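Putative carbohydrate metabolism domain-containing protein (Bacteroides vulgatus, PDB 3S30) is of unknown function but resembles galactose-binding domains and may bind or hydrolyse carbohydrates as a putative glycoside hydrolase. Local coordinates at residues Tyr216-Leu221 with Ala250-Lys255; Ala278-Thr283 with Leu296-Glu301. All blocks are in the same frame, centred on the assembly; numbering follows the deposited sequence.

Interaction 1. Residues Tyr216-Leu221 with Ala250-Lys255; sequences YEPIKL and ALFYEK
Pro218 and Phe252 face each other with their CA atoms 7.7 Å apart, and Leu221 and Ala250 stand at 7.4 Å from CA to CA, too far for backbone pairing, so no hydrogen bond joins the two segments and side chains fill the gap. The principal contact is a CH-pi interaction. Pro218 CD lies over the centre of the Phe252 ring, 3.8 Å from its centroid and only 12° off the ring normal, while CG of the same proline sits over the root of the ring at 4.1 Å from Phe252 CG. Phe252 is set for this by its first torsion, which turns CG anti to the backbone N (chi1 -177°). Near the tip of the ring the partner is a backbone oxygen: Tyr216 O approaches obliquely, 3.5 Å from Phe252 CE1 and 3.6 Å from Phe252 CZ. Tyr317 also meets this ring, their planes inclined by about 20°. Further along, the contact thins to one branch of a leucine, Leu221 CD2, which lies 4.2 Å from Ala250 CB.

Pro218 and Leu221 both direct their CB atoms to the 250-255 segment although they are three residues apart. The spacing follows from a classic beta bulge, in which Ile219 and Lys220 together face Val348 on the adjoining strand 339-349; the extra residue restores the inward direction at Leu221. Lys220 meanwhile reaches Glu295 in a salt bridge. Strand 218-228 is hydrogen-bonded to strands 291-297 and 339-349, whereas strand 247-254 lies between 276-281 and 317-324. The contact packs side chains across the gap between these two groups of strands, consistent with the interior of a beta-sandwich of the galactose-binding-like kind.

Interaction 2. Residues Ala278-Thr283 with Leu296-Glu301; sequences AAAVIT and LDFNYE
Ala280 and Phe298 meet where strand 276-281 passes the chain leaving strand 291-297, the two segments running 157° apart. The Phe298 side chain starts with CB 4.2 Å from Ala278 CB, and its CG lies anti to the carbonyl carbon (chi1 -84°), which brings that atom into contact with Ala280 CB. From there the ring runs beneath a methyl group: Ala280 CB stands over the centre of one face, 3.9 Å from the centroid, with CG, CD1 and CE1 all close to it. At the ring edge, near its plane, CD2 meets Ala278 CB at 3.8 Å. At the tip, CE2 and CZ reach Ala250 on strand 247-254.

Strand 276-281 is hydrogen-bonded to 247-254 and strand 291-297 to 218-228, so the contact brings two edge strands together, in keeping with the closure of one side of a beta-sandwich. Their backbones meet through Asn299 N, which donates to Ala279 O at 3.0 Å; the bond is nearly straight at hydrogen (166°), but the donor sits above the carbonyl plane. Next to it, Ala278 CA makes a CA-H...O contact of 3.4 Å with Asn299 O.

Ala278 CB also sits squarely over the Tyr300 ring, 3.4 Å from its centroid in a second CH-pi contact, while the hydroxyl of that tyrosine bonds to Pro218 O. At the opposite end of the contact Leu296 and Ile282 are crossed: Leu296 CD1 lies 3.5 Å from Ile282 N, and Leu296 CD2 is 3.8 Å from Ile282 CG1.

Both interactions join the same two strand pairs, 218-228 with 291-297 and 247-254 with 276-281, which probably belong to opposing layers of the sandwich. Interaction 1 lies across the buried interior and rests on side chains alone; interaction 2, at the margin, is partly buried, covers more area and adds a backbone hydrogen bond. Methyl or methylene groups over aromatic faces occur in both. Their centres are 9 Å apart and they touch: Ile219 O of interaction 1 and Phe298 N of interaction 2, at 2.6 Å, probably form a hydrogen bond.

Interaction 1. Residues Tyr216-Leu221 with Ala250-Lys255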
loop_
_atom_site.group_PDB
_atom_site.type_symbol
_atom_site.label_atom_id
_atom_site.label_comp_id
_atom_site.label_asym_id
_atom_site.label_seq_id
_atom_site.Cartn_x
_atom_site.Cartn_y
_atom_site.Cartn_z
ATOM N N TYR A 216 -18.375 -2.955 -6.942
ATOM C CA TYR A 216 -18.118 -3.143 -8.364
ATOM C C TYR A 216 -17.124 -4.261 -8.624
ATOM O O TYR A 216 -16.455 -4.750 -7.714
ATOM C CB TYR A 216 -17.633 -1.834 -8.990
ATOM C CG TYR A 216 -18.608 -0.702 -8.768
ATOM C CD1 TYR A 216 -19.862 -0.726 -9.353
ATOM C CD2 TYR A 216 -18.283 0.379 -7.951
ATOM C CE1 TYR A 216 -20.775 0.301 -9.142
ATOM C CE2 TYR A 216 -19.186 1.414 -7.738
ATOM C CZ TYR A 216 -20.432 1.366 -8.338
ATOM O OH TYR A 216 -21.340 2.379 -8.137
ATOM N N GLU A 217 -17.048 -4.666 -9.883
ATOM C CA GLU A 217 -16.053 -5.635 -10.330
ATOM C C GLU A 217 -14.951 -4.864 -11.059
ATOM O O GLU A 217 -15.170 -4.356 -12.159
ATOM C CB GLU A 217 -16.683 -6.742 -11.199
ATOM C CG GLU A 217 -18.179 -6.567 -11.455
ATOM C CD GLU A 217 -18.852 -7.778 -12.063
ATOM O OE1 GLU A 217 -18.269 -8.883 -12.059
ATOM O OE2 GLU A 217 -19.992 -7.612 -12.537
ATOM N N PRO A 218 -13.773 -4.729 -10.420
ATOM C CA PRO A 218 -12.676 -3.977 -11.035
ATOM C C PRO A 218 -12.036 -4.746 -12.169
ATOM O O PRO A 218 -11.931 -5.970 -12.095
ATOM C CB PRO A 218 -11.678 -3.804 -9.889
ATOM C CG PRO A 218 -11.913 -4.962 -9.001
ATOM C CD PRO A 218 -13.402 -5.249 -9.088
ATOM N N ILE A 219 -11.618 -4.043 -13.216
ATOM C CA ILE A 219 -10.947 -4.700 -14.333
ATOM C C ILE A 219 -9.499 -4.264 -14.476
ATOM O O ILE A 219 -8.650 -5.078 -14.819
ATOM C CB ILE A 219 -11.729 -4.576 -15.686
ATOM C CG1 ILE A 219 -12.163 -3.138 -15.978
ATOM C CG2 ILE A 219 -12.952 -5.481 -15.675
ATOM C CD1 ILE A 219 -12.997 -3.017 -17.244
ATOM N N LYS A 220 -9.187 -3.001 -14.206
ATOM C CA LYS A 220 -7.787 -2.586 -14.254
ATOM C C LYS A 220 -7.422 -1.465 -13.295
ATOM O O LYS A 220 -8.274 -0.646 -12.892
ATOM C CB LYS A 220 -7.343 -2.273 -15.693
ATOM C CG LYS A 220 -8.128 -1.209 -16.403
ATOM C CD LYS A 220 -7.786 -1.147 -17.895
ATOM C CE LYS A 220 -8.583 -2.181 -18.702
ATOM N NZ LYS A 220 -8.217 -2.209 -20.152
ATOM N N LEU A 221 -6.149 -1.480 -12.902
ATOM C CA LEU A 221 -5.570 -0.452 -12.053
ATOM C C LEU A 221 -4.602 0.339 -12.911
ATOM O O LEU A 221 -3.615 -0.209 -13.407
ATOM C CB LEU A 221 -4.828 -1.081 -10.850
ATOM C CG LEU A 221 -4.176 -0.097 -9.856
ATOM C CD1 LEU A 221 -5.236 0.715 -9.088
ATOM C CD2 LEU A 221 -3.243 -0.816 -8.889
ATOM N N ALA A 250 -3.320 -5.019 -6.627
ATOM C CA ALA A 250 -4.667 -4.816 -6.123
ATOM C C ALA A 250 -5.343 -6.160 -5.971
ATOM O O ALA A 250 -5.066 -7.093 -6.730
ATOM C CB ALA A 250 -5.468 -3.914 -7.058
ATOM N N LEU A 251 -6.235 -6.241 -4.991
ATOM C CA LEU A 251 -6.913 -7.476 -4.647
ATOM C C LEU A 251 -8.421 -7.270 -4.741
ATOM O O LEU A 251 -8.926 -6.182 -4.459
ATOM C CB LEU A 251 -6.540 -7.879 -3.217
ATOM C CG LEU A 251 -5.047 -8.011 -2.897
ATOM C CD1 LEU A 251 -4.826 -8.095 -1.394
ATOM C CD2 LEU A 251 -4.451 -9.222 -3.588
ATOM N N PHE A 252 -9.126 -8.323 -5.146
ATOM C CA PHE A 252 -10.583 -8.366 -5.107
ATOM C C PHE A 252 -10.966 -9.731 -4.566
ATOM O O PHE A 252 -10.610 -10.762 -5.156
ATOM C CB PHE A 252 -11.157 -8.170 -6.515
ATOM C CG PHE A 252 -12.656 -8.124 -6.564
ATOM C CD1 PHE A 252 -13.363 -7.174 -5.831
ATOM C CD2 PHE A 252 -13.367 -9.020 -7.360
ATOM C CE1 PHE A 252 -14.756 -7.127 -5.879
ATOM C CE2 PHE A 252 -14.756 -8.980 -7.418
ATOM C CZ PHE A 252 -15.451 -8.035 -6.674
ATOM N N TYR A 253 -11.679 -9.763 -3.443
ATOM C CA TYR A 253 -12.017 -11.045 -2.839
ATOM C C TYR A 253 -13.395 -11.102 -2.203
ATOM O O TYR A 253 -14.042 -10.088 -1.958
ATOM C CB TYR A 253 -10.946 -11.453 -1.825
ATOM C CG TYR A 253 -10.777 -10.497 -0.660
ATOM C CD1 TYR A 253 -11.574 -10.602 0.475
ATOM C CD2 TYR A 253 -9.797 -9.514 -0.682
ATOM C CE1 TYR A 253 -11.412 -9.744 1.547
ATOM C CE2 TYR A 253 -9.630 -8.646 0.386
ATOM C CZ TYR A 253 -10.434 -8.766 1.497
ATOM O OH TYR A 253 -10.267 -7.902 2.557
ATOM N N GLU A 254 -13.822 -12.329 -1.944
ATOM C CA GLU A 254 -15.121 -12.607 -1.379
ATOM C C GLU A 254 -14.948 -12.777 0.124
ATOM O O GLU A 254 -14.117 -13.560 0.562
ATOM C CB GLU A 254 -15.672 -13.874 -2.019
ATOM C CG GLU A 254 -17.080 -14.221 -1.632
ATOM C CD GLU A 254 -17.605 -15.436 -2.384
ATOM O OE1 GLU A 254 -17.240 -15.614 -3.576
ATOM O OE2 GLU A 254 -18.388 -16.199 -1.779
ATOM N N LYS A 255 -15.716 -12.029 0.910
ATOM C CA LYS A 255 -15.682 -12.174 2.366
ATOM C C LYS A 255 -16.422 -13.426 2.806
ATOM O O LYS A 255 -17.338 -13.893 2.121
ATOM C CB LYS A 255 -16.273 -10.939 3.052
ATOM C CG LYS A 255 -15.331 -9.733 3.030
ATOM C CD LYS A 255 -15.919 -8.528 3.720
ATOM C CE LYS A 255 -16.937 -7.808 2.845
ATOM N NZ LYS A 255 -17.185 -6.409 3.300
#

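Interaction 2. Residues Ala278-Thr283 with Leu296-Glu301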
loop_
_atom_site.group_PDB
_atom_site.type_symbol
_atom_site.label_atom_id
_atom_site.label_comp_id
_atom_site.label_asym_id
_atom_site.label_seq_id
_atom_site.Cartn_x
_atom_site.Cartn_y
_atom_site.Cartn_z
ATOM N N ALA A 278 -9.965 -11.999 -7.790
ATOM C CA ALA A 278 -9.076 -11.440 -8.812
ATOM C C ALA A 278 -7.906 -10.654 -8.214
ATOM O O ALA A 278 -7.996 -10.112 -7.116
ATOM C CB ALA A 278 -9.865 -10.559 -9.799
ATOM N N ALA A 279 -6.819 -10.589 -8.976
ATOM C CA ALA A 279 -5.595 -9.921 -8.555
ATOM C C ALA A 279 -4.951 -9.229 -9.755
ATOM O O ALA A 279 -4.910 -9.789 -10.865
ATOM C CB ALA A 279 -4.607 -10.937 -7.938
ATOM N N ALA A 280 -4.442 -8.023 -9.509
ATOM C CA ALA A 280 -3.709 -7.259 -10.511
ATOM C C ALA A 280 -2.322 -6.969 -9.960
ATOM O O ALA A 280 -2.203 -6.321 -8.925
ATOM C CB ALA A 280 -4.445 -5.967 -10.840
ATOM N N VAL A 281 -1.283 -7.447 -10.649
ATOM C CA VAL A 281 0.090 -7.376 -10.156
ATOM C C VAL A 281 1.018 -6.770 -11.200
ATOM O O VAL A 281 1.058 -7.218 -12.343
ATOM C CB VAL A 281 0.614 -8.797 -9.749
ATOM C CG1 VAL A 281 2.021 -8.722 -9.118
ATOM C CG2 VAL A 281 -0.365 -9.472 -8.780
ATOM N N ILE A 282 1.785 -5.756 -10.809
ATOM C CA ILE A 282 2.731 -5.134 -11.748
ATOM C C ILE A 282 3.898 -6.069 -12.042
ATOM O O ILE A 282 4.350 -6.803 -11.174
ATOM C CB ILE A 282 3.255 -3.787 -11.223
ATOM C CG1 ILE A 282 3.868 -2.961 -12.362
ATOM C CG2 ILE A 282 4.250 -4.003 -10.087
ATOM C CD1 ILE A 282 3.860 -1.467 -12.111
ATOM N N THR A 283 4.373 -6.051 -13.279
ATOM C CA THR A 283 5.520 -6.865 -13.665
ATOM C C THR A 283 6.711 -5.978 -14.060
ATOM O O THR A 283 7.819 -6.201 -13.582
ATOM C CB THR A 283 5.131 -7.916 -14.762
ATOM O OG1 THR A 283 4.618 -7.264 -15.929
ATOM C CG2 THR A 283 4.045 -8.877 -14.214
ATOM N N LEU A 296 -2.549 -2.402 -15.091
ATOM C CA LEU A 296 -2.586 -3.798 -14.627
ATOM C C LEU A 296 -4.001 -4.348 -14.745
ATOM O O LEU A 296 -4.914 -3.847 -14.099
ATOM C CB LEU A 296 -2.106 -3.887 -13.173
ATOM C CG LEU A 296 -0.877 -3.034 -12.802
ATOM C CD1 LEU A 296 -0.513 -3.217 -11.334
ATOM C CD2 LEU A 296 0.320 -3.357 -13.716
ATOM N N ASP A 297 -4.192 -5.361 -15.585
ATOM C CA ASP A 297 -5.508 -6.000 -15.737
ATOM C C ASP A 297 -5.769 -6.946 -14.570
ATOM O O ASP A 297 -4.896 -7.717 -14.172
ATOM C CB ASP A 297 -5.595 -6.799 -17.047
ATOM C CG ASP A 297 -5.630 -5.912 -18.298
ATOM O OD1 ASP A 297 -6.659 -5.238 -18.546
ATOM O OD2 ASP A 297 -4.643 -5.926 -19.064
ATOM N N PHE A 298 -6.977 -6.893 -14.024
ATOM C CA PHE A 298 -7.411 -7.894 -13.039
ATOM C C PHE A 298 -7.564 -9.267 -13.693
ATOM O O PHE A 298 -8.223 -9.411 -14.723
ATOM C CB PHE A 298 -8.709 -7.473 -12.341
ATOM C CG PHE A 298 -8.493 -6.558 -11.172
ATOM C CD1 PHE A 298 -8.246 -5.197 -11.367
ATOM C CD2 PHE A 298 -8.511 -7.052 -9.868
ATOM C CE1 PHE A 298 -8.050 -4.347 -10.291
ATOM C CE2 PHE A 298 -8.306 -6.207 -8.780
ATOM C CZ PHE A 298 -8.073 -4.857 -8.992
ATOM N N ASN A 299 -6.930 -10.259 -13.075
ATOM C CA ASN A 299 -6.969 -11.647 -13.506
ATOM C C ASN A 299 -7.997 -12.433 -12.683
ATOM O O ASN A 299 -7.708 -12.868 -11.571
ATOM C CB ASN A 299 -5.564 -12.250 -13.345
ATOM C CG ASN A 299 -5.398 -13.583 -14.057
ATOM O OD1 ASN A 299 -6.381 -14.247 -14.403
ATOM N ND2 ASN A 299 -4.136 -13.984 -14.277
ATOM N N TYR A 300 -9.200 -12.597 -13.226
ATOM C CA TYR A 300 -10.247 -13.430 -12.592
ATOM C C TYR A 300 -10.113 -14.899 -12.965
ATOM O O TYR A 300 -10.496 -15.777 -12.193
ATOM C CB TYR A 300 -11.642 -12.973 -13.009
ATOM C CG TYR A 300 -12.061 -11.647 -12.441
ATOM C CD1 TYR A 300 -11.577 -10.447 -12.980
ATOM C CD2 TYR A 300 -12.949 -11.581 -11.372
ATOM C CE1 TYR A 300 -11.972 -9.213 -12.462
ATOM C CE2 TYR A 300 -13.356 -10.349 -10.851
ATOM C CZ TYR A 300 -12.860 -9.170 -11.401
ATOM O OH TYR A 300 -13.265 -7.962 -10.883
ATOM N N GLU A 301 -9.591 -15.148 -14.163
ATOM C CA GLU A 301 -9.449 -16.502 -14.711
ATOM C C GLU A 301 -8.496 -17.393 -13.902
ATOM O O GLU A 301 -8.689 -18.603 -13.843
ATOM C CB GLU A 301 -8.999 -16.408 -16.175
ATOM C CG GLU A 301 -8.728 -17.747 -16.867
ATOM C CD GLU A 301 -7.265 -18.165 -16.832
ATOM O OE1 GLU A 301 -6.389 -17.289 -16.627
ATOM O OE2 GLU A 301 -6.995 -19.372 -17.029
#